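PDB 2HTA: putative glucose-6-phosphate 1-epimerase from Salmonella typhimurium, which probably interconverts the alpha and beta anomers of glucose 6-phosphate, acting as a hexose-6-phosphate mutarotase related to the galactose mutarotases. Local coordinates for residues I44-F55 against D126-F134; W146-R155 against E165-T174. All coordinates share one frame; numbering follows the deposited sequence.

Contact 1: residues I44-F55 against D126-F134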
loop_
_atom_site.group_PDB
_atom_site.type_symbol
_atom_site.label_atom_id
_atom_site.label_comp_id
_atom_site.label_asym_id
_atom_site.label_seq_id
_atom_site.Cartn_x
_atom_site.Cartn_y
_atom_site.Cartn_z
ATOM N N ILE A 44 1.363 -15.075 3.962
ATOM C CA ILE A 44 0.948 -15.181 5.350
ATOM C C ILE A 44 -0.512 -14.743 5.422
ATOM O O ILE A 44 -0.868 -13.629 5.035
ATOM C CB ILE A 44 1.825 -14.310 6.292
ATOM C CG1 ILE A 44 3.343 -14.630 6.114
ATOM C CG2 ILE A 44 1.288 -14.413 7.734
ATOM C CD1 ILE A 44 3.763 -16.089 6.522
ATOM N N VAL A 45 -1.368 -15.653 5.897
ATOM C CA VAL A 45 -2.786 -15.440 5.845
ATOM C C VAL A 45 -3.343 -15.392 7.283
ATOM O O VAL A 45 -3.092 -16.294 8.070
ATOM C CB VAL A 45 -3.520 -16.538 5.020
ATOM C CG1 VAL A 45 -5.014 -16.300 5.069
ATOM C CG2 VAL A 45 -3.010 -16.584 3.529
ATOM N N VAL A 46 -4.059 -14.314 7.589
ATOM C CA VAL A 46 -4.695 -14.095 8.870
ATOM C C VAL A 46 -6.180 -14.434 8.679
ATOM O O VAL A 46 -6.915 -13.772 7.941
ATOM C CB VAL A 46 -4.586 -12.588 9.319
ATOM C CG1 VAL A 46 -5.373 -12.336 10.658
ATOM C CG2 VAL A 46 -3.120 -12.145 9.473
ATOM N N ASP A 47 -6.641 -15.483 9.351
ATOM C CA ASP A 47 -8.056 -15.786 9.281
ATOM C C ASP A 47 -8.512 -15.800 10.759
ATOM O O ASP A 47 -8.400 -16.827 11.452
ATOM C CB ASP A 47 -8.233 -17.159 8.623
ATOM C CG ASP A 47 -9.706 -17.567 8.474
ATOM O OD1 ASP A 47 -10.610 -16.936 9.068
ATOM O OD2 ASP A 47 -9.969 -18.562 7.758
ATOM N N HIS A 48 -8.936 -14.633 11.244
ATOM C CA HIS A 48 -9.209 -14.429 12.666
ATOM C C HIS A 48 -10.695 -14.106 12.757
ATOM O O HIS A 48 -11.271 -13.584 11.794
ATOM C CB HIS A 48 -8.327 -13.223 13.094
ATOM C CG HIS A 48 -8.500 -12.764 14.504
ATOM N ND1 HIS A 48 -9.543 -11.956 14.910
ATOM C CD2 HIS A 48 -7.699 -12.909 15.577
ATOM C CE1 HIS A 48 -9.383 -11.650 16.183
ATOM N NE2 HIS A 48 -8.280 -12.233 16.618
ATOM N N PRO A 49 -11.341 -14.378 13.924
ATOM C CA PRO A 49 -12.787 -14.072 14.024
ATOM C C PRO A 49 -13.205 -12.618 13.743
ATOM O O PRO A 49 -14.340 -12.373 13.281
ATOM C CB PRO A 49 -13.096 -14.428 15.478
ATOM C CG PRO A 49 -12.166 -15.549 15.765
ATOM C CD PRO A 49 -10.860 -15.001 15.163
ATOM N N GLN A 50 -12.307 -11.653 14.017
ATOM C CA GLN A 50 -12.641 -10.247 13.840
ATOM C C GLN A 50 -12.031 -9.624 12.558
ATOM O O GLN A 50 -12.281 -8.460 12.270
ATOM C CB GLN A 50 -12.075 -9.464 15.046
ATOM C CG GLN A 50 -12.722 -9.883 16.381
ATOM C CD GLN A 50 -14.169 -9.511 16.331
ATOM O OE1 GLN A 50 -14.506 -8.334 16.354
ATOM N NE2 GLN A 50 -15.015 -10.479 16.126
ATOM N N VAL A 51 -11.223 -10.384 11.823
ATOM C CA VAL A 51 -10.540 -9.807 10.641
ATOM C C VAL A 51 -9.930 -10.898 9.746
ATOM O O VAL A 51 -9.386 -11.871 10.230
ATOM C CB VAL A 51 -9.369 -8.851 11.107
ATOM C CG1 VAL A 51 -8.382 -9.529 12.139
ATOM C CG2 VAL A 51 -8.628 -8.230 9.854
ATOM N N LYS A 52 -9.997 -10.676 8.444
ATOM C CA LYS A 52 -9.293 -11.506 7.478
ATOM C C LYS A 52 -8.299 -10.603 6.756
ATOM O O LYS A 52 -8.656 -9.511 6.349
ATOM C CB LYS A 52 -10.284 -12.060 6.451
ATOM C CG LYS A 52 -11.136 -13.187 7.044
ATOM C CD LYS A 52 -12.077 -13.724 5.968
ATOM C CE LYS A 52 -12.915 -14.895 6.550
ATOM N NZ LYS A 52 -14.167 -15.151 5.772
ATOM N N ALA A 53 -7.062 -11.056 6.630
ATOM C CA ALA A 53 -6.035 -10.251 5.938
ATOM C C ALA A 53 -4.982 -11.185 5.376
ATOM O O ALA A 53 -4.834 -12.344 5.811
ATOM C CB ALA A 53 -5.379 -9.276 6.972
ATOM N N SER A 54 -4.202 -10.713 4.410
ATOM C CA SER A 54 -3.168 -11.623 3.887
ATOM C C SER A 54 -2.019 -10.766 3.393
ATOM O O SER A 54 -2.213 -9.592 3.051
ATOM C CB SER A 54 -3.719 -12.488 2.730
ATOM O OG SER A 54 -4.290 -11.698 1.677
ATOM N N PHE A 55 -0.845 -11.383 3.326
ATOM C CA PHE A 55 0.373 -10.689 2.989
ATOM C C PHE A 55 1.171 -11.582 2.051
ATOM O O PHE A 55 1.083 -12.801 2.136
ATOM C CB PHE A 55 1.231 -10.571 4.233
ATOM C CG PHE A 55 0.671 -9.694 5.310
ATOM C CD1 PHE A 55 1.092 -8.362 5.448
ATOM C CD2 PHE A 55 -0.231 -10.222 6.239
ATOM C CE1 PHE A 55 0.543 -7.551 6.482
ATOM C CE2 PHE A 55 -0.762 -9.431 7.271
ATOM C CZ PHE A 55 -0.363 -8.111 7.397
ATOM N N ASP A 126 -4.537 -11.460 19.789
ATOM C CA ASP A 126 -5.436 -11.518 20.919
ATOM C C ASP A 126 -6.831 -11.600 20.325
ATOM O O ASP A 126 -6.964 -11.827 19.131
ATOM C CB ASP A 126 -5.200 -10.319 21.881
ATOM C CG ASP A 126 -5.483 -8.947 21.243
ATOM O OD1 ASP A 126 -6.121 -8.807 20.170
ATOM O OD2 ASP A 126 -5.086 -7.936 21.850
ATOM N N ASP A 127 -7.885 -11.459 21.136
ATOM C CA ASP A 127 -9.231 -11.561 20.608
ATOM C C ASP A 127 -9.606 -10.448 19.644
ATOM O O ASP A 127 -10.669 -10.544 19.030
ATOM C CB ASP A 127 -10.273 -11.514 21.748
ATOM C CG ASP A 127 -10.280 -12.755 22.572
ATOM O OD1 ASP A 127 -9.719 -13.804 22.165
ATOM O OD2 ASP A 127 -10.819 -12.669 23.708
ATOM N N ASN A 128 -8.802 -9.368 19.577
ATOM C CA ASN A 128 -9.157 -8.207 18.737
ATOM C C ASN A 128 -8.480 -8.251 17.329
ATOM O O ASN A 128 -9.015 -7.728 16.368
ATOM C CB ASN A 128 -8.767 -6.893 19.420
ATOM C CG ASN A 128 -9.511 -6.687 20.719
ATOM O OD1 ASN A 128 -10.672 -7.053 20.807
ATOM N ND2 ASN A 128 -8.863 -6.134 21.696
ATOM N N GLY A 129 -7.326 -8.891 17.239
ATOM C CA GLY A 129 -6.705 -8.992 15.904
ATOM C C GLY A 129 -5.281 -9.466 16.052
ATOM O O GLY A 129 -4.960 -10.170 17.038
ATOM N N VAL A 130 -4.403 -9.082 15.084
ATOM C CA VAL A 130 -3.059 -9.646 15.011
ATOM C C VAL A 130 -2.050 -8.527 14.732
ATOM O O VAL A 130 -2.386 -7.561 14.030
ATOM C CB VAL A 130 -2.957 -10.719 13.881
ATOM C CG1 VAL A 130 -1.583 -11.379 13.895
ATOM C CG2 VAL A 130 -4.005 -11.807 14.079
ATOM N N MET A 131 -0.865 -8.631 15.308
ATOM C CA MET A 131 0.243 -7.692 14.986
ATOM C C MET A 131 1.327 -8.476 14.327
ATOM O O MET A 131 1.611 -9.587 14.788
ATOM C CB MET A 131 0.849 -7.126 16.295
ATOM C CG MET A 131 -0.097 -6.289 17.180
ATOM S SD MET A 131 0.832 -5.842 18.747
ATOM C CE MET A 131 2.300 -4.990 18.084
ATOM N N LEU A 132 2.000 -7.907 13.313
ATOM C CA LEU A 132 3.066 -8.654 12.632
ATOM C C LEU A 132 4.209 -7.692 12.319
ATOM O O LEU A 132 3.960 -6.518 12.004
ATOM C CB LEU A 132 2.579 -9.212 11.279
ATOM C CG LEU A 132 1.371 -10.167 11.218
ATOM C CD1 LEU A 132 0.104 -9.342 11.077
ATOM C CD2 LEU A 132 1.551 -11.058 9.970
ATOM N N THR A 133 5.439 -8.205 12.403
ATOM C CA THR A 133 6.622 -7.405 12.046
ATOM C C THR A 133 7.385 -8.178 11.000
ATOM O O THR A 133 7.766 -9.316 11.239
ATOM C CB THR A 133 7.518 -7.231 13.206
ATOM O OG1 THR A 133 6.809 -6.537 14.248
ATOM C CG2 THR A 133 8.699 -6.378 12.803
ATOM N N PHE A 134 7.631 -7.536 9.864
ATOM C CA PHE A 134 8.436 -8.109 8.773
ATOM C C PHE A 134 9.750 -7.339 8.723
ATOM O O PHE A 134 9.808 -6.122 9.040
ATOM C CB PHE A 134 7.688 -7.947 7.438
ATOM C CG PHE A 134 6.433 -8.749 7.331
ATOM C CD1 PHE A 134 5.178 -8.228 7.785
ATOM C CD2 PHE A 134 6.474 -10.033 6.813
ATOM C CE1 PHE A 134 3.988 -9.010 7.646
ATOM C CE2 PHE A 134 5.285 -10.783 6.662
ATOM C CZ PHE A 134 4.069 -10.286 7.075
#
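Two layers of the beta-sandwich meet here: the hairpin of strands 41-48 and 51-56, closed by a type I turn from His48 to Val51, packs over strand 130-137, with 44-48 nearly antiparallel to 130-134. At the turn end the join is polar. The His48 ring has CG anti to the backbone N (chi1 176°), which carries it across to 126-129, and its NE2 donates a nearly straight 2.9 Å bond to Asp126 O. The other ring nitrogen, ND1, accepts from Gln50 N, and with both nitrogens engaged the rotation of the ring is fixed. Gly129 CA sits over one face, 3.9 Å from the ring centroid, a CH-pi contact. Asp126 OD1 accepts from Asn128 N, an Asx turn, and from Gly129 N, extending it to an Asx motif. Farther along, the interface is apolar: Val46 CG1 and Val130 CG2 meet tip to tip at 3.7 Å, and both methyls of Leu132 touch Phe55 CE2. Phe134 CE1 lies over one face of Phe55, 3.7 Å from CD1, with the ring planes 40° apart. Strand 33-38 continues the hairpin's sheet beside Ile44, Leu120 of strand 119-125 backs Leu132 and Phe134, and Phe156 meets the Phe55 ring edge-to-face.

Contact 2: residues W146-R155 against E165-T174; sequences WPHDFTLLAR and ELEAHGEFAT
Leu152 and Leu166 mark the tight side of this antiparallel pairing, with Leu152 CD2 pressed to 3.4 Å from Leu166 CD1, closer than ordinary van der Waals contact, while also touching Ala168 CB. The off-staggered chi1 of Leu152 (-119°) accompanies this squeeze. Six backbone hydrogen bonds tie Thr151, Leu153 and Arg155 to His169, Glu167 and Glu165. Past the paired strands, Phe172 packs against the 146-150 loop: Trp146 CH2 lies over one of its faces, 3.7 Å from CD2, Gly170 covers the other, and Phe150 CB packs at 3.5 Å against CE2.

The other face of the hairpin, bearing Thr151, Leu153 and Arg155, is more open and polar. Glu167 OE1 is gripped from opposite faces of its carboxylate plane, by Arg155 NH2 at 3.1 Å, a salt bridge whose hydrogen bond is nearly straight, and by His169 NE2 at 2.7 Å. Leu153 CD1 rests against both Glu167 OE1 and His169 NE2. Glu165 OE1 is a long ion-pair partner of Arg155 NH2, and a water bridges the two. At the loop end, another water links His148 ND1 to Glu171 O, and a third joins Asp149 O to Glu171 N. His169 ND1 is held in turn by Glu295. Such a two-faced pairing, apolar on one face and largely polar on the other, is characteristic of a beta-hairpin in a beta-sandwich, here in the galactose mutarotase-like fold.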
loop_
_atom_site.group_PDB
_atom_site.type_symbol
_atom_site.label_atom_id
_atom_site.label_comp_id
_atom_site.label_asym_id
_atom_site.label_seq_id
_atom_site.Cartn_x
_atom_site.Cartn_y
_atom_site.Cartn_z
ATOM N N TRP A 146 22.578 -0.624 -4.834
ATOM C CA TRP A 146 22.318 0.475 -3.870
ATOM C C TRP A 146 23.262 0.273 -2.678
ATOM O O TRP A 146 22.949 -0.432 -1.697
ATOM C CB TRP A 146 20.827 0.515 -3.482
ATOM C CG TRP A 146 20.327 1.812 -2.850
ATOM C CD1 TRP A 146 20.124 3.010 -3.466
ATOM C CD2 TRP A 146 19.938 1.997 -1.475
ATOM N NE1 TRP A 146 19.696 3.950 -2.532
ATOM C CE2 TRP A 146 19.556 3.342 -1.320
ATOM C CE3 TRP A 146 19.908 1.155 -0.355
ATOM C CZ2 TRP A 146 19.131 3.866 -0.093
ATOM C CZ3 TRP A 146 19.479 1.685 0.876
ATOM C CH2 TRP A 146 19.090 3.025 0.980
ATOM N N PRO A 147 24.451 0.890 -2.765
ATOM C CA PRO A 147 25.582 0.629 -1.862
ATOM C C PRO A 147 25.425 1.266 -0.495
ATOM O O PRO A 147 26.282 2.065 -0.085
ATOM C CB PRO A 147 26.782 1.203 -2.638
ATOM C CG PRO A 147 26.152 2.396 -3.336
ATOM C CD PRO A 147 24.779 1.911 -3.784
ATOM N N HIS A 148 24.373 0.867 0.225
ATOM C CA HIS A 148 24.097 1.324 1.582
ATOM C C HIS A 148 23.546 0.122 2.370
ATOM O O HIS A 148 22.662 -0.604 1.884
ATOM C CB HIS A 148 22.990 2.381 1.580
ATOM C CG HIS A 148 23.233 3.503 0.626
ATOM N ND1 HIS A 148 23.972 4.615 0.967
ATOM C CD2 HIS A 148 22.854 3.682 -0.666
ATOM C CE1 HIS A 148 24.048 5.436 -0.075
ATOM N NE2 HIS A 148 23.382 4.893 -1.079
ATOM N N ASP A 149 24.062 -0.091 3.560
ATOM C CA ASP A 149 23.457 -1.102 4.379
ATOM C C ASP A 149 22.180 -0.577 5.029
ATOM O O ASP A 149 22.052 0.622 5.299
ATOM C CB ASP A 149 24.442 -1.694 5.363
ATOM C CG ASP A 149 25.294 -2.778 4.691
ATOM O OD1 ASP A 149 24.801 -3.932 4.328
ATOM O OD2 ASP A 149 26.429 -2.437 4.454
ATOM N N PHE A 150 21.244 -1.486 5.276
ATOM C CA PHE A 150 19.972 -1.054 5.876
ATOM C C PHE A 150 19.281 -2.258 6.548
ATOM O O PHE A 150 19.586 -3.417 6.226
ATOM C CB PHE A 150 19.031 -0.460 4.782
ATOM C CG PHE A 150 18.509 -1.506 3.766
ATOM C CD1 PHE A 150 19.175 -1.699 2.532
ATOM C CD2 PHE A 150 17.366 -2.256 4.024
ATOM C CE1 PHE A 150 18.674 -2.626 1.630
ATOM C CE2 PHE A 150 16.895 -3.236 3.158
ATOM C CZ PHE A 150 17.557 -3.409 1.914
ATOM N N THR A 151 18.386 -1.952 7.492
ATOM C CA THR A 151 17.385 -2.909 7.973
ATOM C C THR A 151 16.050 -2.145 7.946
ATOM O O THR A 151 15.923 -1.063 8.561
ATOM C CB THR A 151 17.666 -3.353 9.422
ATOM O OG1 THR A 151 18.962 -3.943 9.483
ATOM C CG2 THR A 151 16.629 -4.381 9.843
ATOM N N LEU A 152 15.069 -2.688 7.217
ATOM C CA LEU A 152 13.781 -2.063 7.054
ATOM C C LEU A 152 12.792 -2.962 7.789
ATOM O O LEU A 152 12.868 -4.200 7.651
ATOM C CB LEU A 152 13.381 -2.111 5.580
ATOM C CG LEU A 152 13.114 -0.923 4.693
ATOM C CD1 LEU A 152 12.365 -1.389 3.369
ATOM C CD2 LEU A 152 12.383 0.236 5.371
ATOM N N LEU A 153 11.952 -2.352 8.634
ATOM C CA LEU A 153 10.905 -3.053 9.355
ATOM C C LEU A 153 9.543 -2.556 8.925
ATOM O O LEU A 153 9.347 -1.354 8.807
ATOM C CB LEU A 153 11.031 -2.856 10.886
ATOM C CG LEU A 153 12.349 -3.468 11.356
ATOM C CD1 LEU A 153 12.949 -2.831 12.542
ATOM C CD2 LEU A 153 12.180 -4.971 11.589
ATOM N N ALA A 154 8.602 -3.469 8.712
ATOM C CA ALA A 154 7.208 -3.096 8.389
ATOM C C ALA A 154 6.380 -3.757 9.502
ATOM O O ALA A 154 6.410 -4.988 9.652
ATOM C CB ALA A 154 6.785 -3.607 7.017
ATOM N N ARG A 155 5.733 -2.938 10.306
ATOM C CA ARG A 155 4.899 -3.428 11.428
ATOM C C ARG A 155 3.480 -3.155 11.070
ATOM O O ARG A 155 3.166 -2.029 10.654
ATOM C CB ARG A 155 5.289 -2.689 12.712
ATOM C CG ARG A 155 6.763 -2.883 13.113
ATOM C CD ARG A 155 7.028 -2.235 14.460
ATOM N NE ARG A 155 8.267 -2.714 15.051
ATOM C CZ ARG A 155 9.439 -2.102 14.910
ATOM N NH1 ARG A 155 10.532 -2.608 15.482
ATOM N NH2 ARG A 155 9.507 -0.966 14.235
ATOM N N GLU A 165 3.262 0.602 9.672
ATOM C CA GLU A 165 4.360 1.501 10.034
ATOM C C GLU A 165 5.641 0.973 9.392
ATOM O O GLU A 165 6.025 -0.179 9.610
ATOM C CB GLU A 165 4.504 1.551 11.553
ATOM C CG GLU A 165 5.721 2.399 12.068
ATOM C CD GLU A 165 5.933 2.248 13.578
ATOM O OE1 GLU A 165 6.245 1.128 14.052
ATOM O OE2 GLU A 165 5.776 3.253 14.300
ATOM N N LEU A 166 6.262 1.796 8.567
ATOM C CA LEU A 166 7.554 1.505 7.957
ATOM C C LEU A 166 8.714 2.237 8.656
ATOM O O LEU A 166 8.676 3.451 8.841
ATOM C CB LEU A 166 7.501 1.924 6.486
ATOM C CG LEU A 166 8.787 1.580 5.727
ATOM C CD1 LEU A 166 8.955 0.058 5.498
ATOM C CD2 LEU A 166 8.803 2.366 4.399
ATOM N N GLU A 167 9.785 1.522 8.982
ATOM C CA GLU A 167 10.891 2.108 9.759
ATOM C C GLU A 167 12.206 1.632 9.133
ATOM O O GLU A 167 12.416 0.413 8.959
ATOM C CB GLU A 167 10.788 1.597 11.199
ATOM C CG GLU A 167 11.899 2.023 12.096
ATOM C CD GLU A 167 11.644 1.508 13.550
ATOM O OE1 GLU A 167 12.231 0.471 13.999
ATOM O OE2 GLU A 167 10.805 2.156 14.204
ATOM N N ALA A 168 13.038 2.585 8.744
ATOM C CA ALA A 168 14.288 2.277 8.009
ATOM C C ALA A 168 15.491 2.652 8.880
ATOM O O ALA A 168 15.623 3.810 9.327
ATOM C CB ALA A 168 14.329 3.030 6.683
ATOM N N HIS A 169 16.343 1.676 9.155
ATOM C CA HIS A 169 17.536 1.887 9.973
ATOM C C HIS A 169 18.760 1.929 9.062
ATOM O O HIS A 169 18.982 1.017 8.264
ATOM C CB HIS A 169 17.714 0.739 10.963
ATOM C CG HIS A 169 16.612 0.663 11.975
ATOM N ND1 HIS A 169 16.760 1.102 13.275
ATOM C CD2 HIS A 169 15.354 0.182 11.877
ATOM C CE1 HIS A 169 15.628 0.902 13.936
ATOM N NE2 HIS A 169 14.762 0.345 13.111
ATOM N N GLY A 170 19.586 2.936 9.246
ATOM C CA GLY A 170 20.811 3.067 8.388
ATOM C C GLY A 170 21.251 4.522 8.356
ATOM O O GLY A 170 20.770 5.332 9.165
ATOM N N GLU A 171 22.143 4.867 7.423
ATOM C CA GLU A 171 22.563 6.259 7.272
ATOM C C GLU A 171 22.371 6.614 5.830
ATOM O O GLU A 171 23.211 6.235 4.977
ATOM C CB GLU A 171 24.050 6.420 7.615
ATOM C CG GLU A 171 24.530 5.786 8.927
ATOM C CD GLU A 171 24.076 6.527 10.191
ATOM O OE1 GLU A 171 24.102 7.804 10.263
ATOM O OE2 GLU A 171 23.698 5.809 11.155
ATOM N N PHE A 172 21.264 7.293 5.530
ATOM C CA PHE A 172 20.939 7.541 4.137
ATOM C C PHE A 172 19.764 8.491 4.116
ATOM O O PHE A 172 19.148 8.745 5.136
ATOM C CB PHE A 172 20.639 6.235 3.329
ATOM C CG PHE A 172 19.836 5.201 4.091
ATOM C CD1 PHE A 172 18.564 5.491 4.549
ATOM C CD2 PHE A 172 20.362 3.937 4.362
ATOM C CE1 PHE A 172 17.780 4.529 5.278
ATOM C CE2 PHE A 172 19.641 3.006 5.099
ATOM C CZ PHE A 172 18.321 3.276 5.562
ATOM N N ALA A 173 19.475 9.017 2.930
ATOM C CA ALA A 173 18.344 9.889 2.723
ATOM C C ALA A 173 17.535 9.258 1.594
ATOM O O ALA A 173 18.106 8.824 0.592
ATOM C CB ALA A 173 18.830 11.282 2.318
ATOM N N THR A 174 16.218 9.134 1.789
ATOM C CA THR A 174 15.330 8.369 0.912
ATOM C C THR A 174 14.019 9.115 0.598
ATOM O O THR A 174 13.677 10.112 1.240
ATOM C CB THR A 174 14.866 7.002 1.557
ATOM O OG1 THR A 174 14.098 7.251 2.758
ATOM C CG2 THR A 174 16.022 6.104 1.921
HETATM O O HOH W 1 24.928 4.626 3.541
HETATM O O HOH W 2 23.526 2.631 6.188
HETATM O O HOH W 3 7.884 -0.069 12.022
#

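Contacts 1 and 2 illustrate two ways of building one beta-sandwich. Their centres lie 25 Å apart, each about 17 Å from the centre of the chain, and both segments of contact 1 precede those of contact 2 in the chain. Contact 1 ties the five-stranded sheet to the nine-stranded one, and contact 2, a hairpin, builds the larger sheet on from the strand that makes that tie. Strands 130-137 and 151-158 are neighbours there, and Phe134 N lies 2.8 Å from Ala154 O, a probable hydrogen bond that makes the two contacts continuous. All four segments belong to the aldose 1-epimerase family region. The side chain of Leu166 is about 10 Å from that of His179, the inferred active-site histidine.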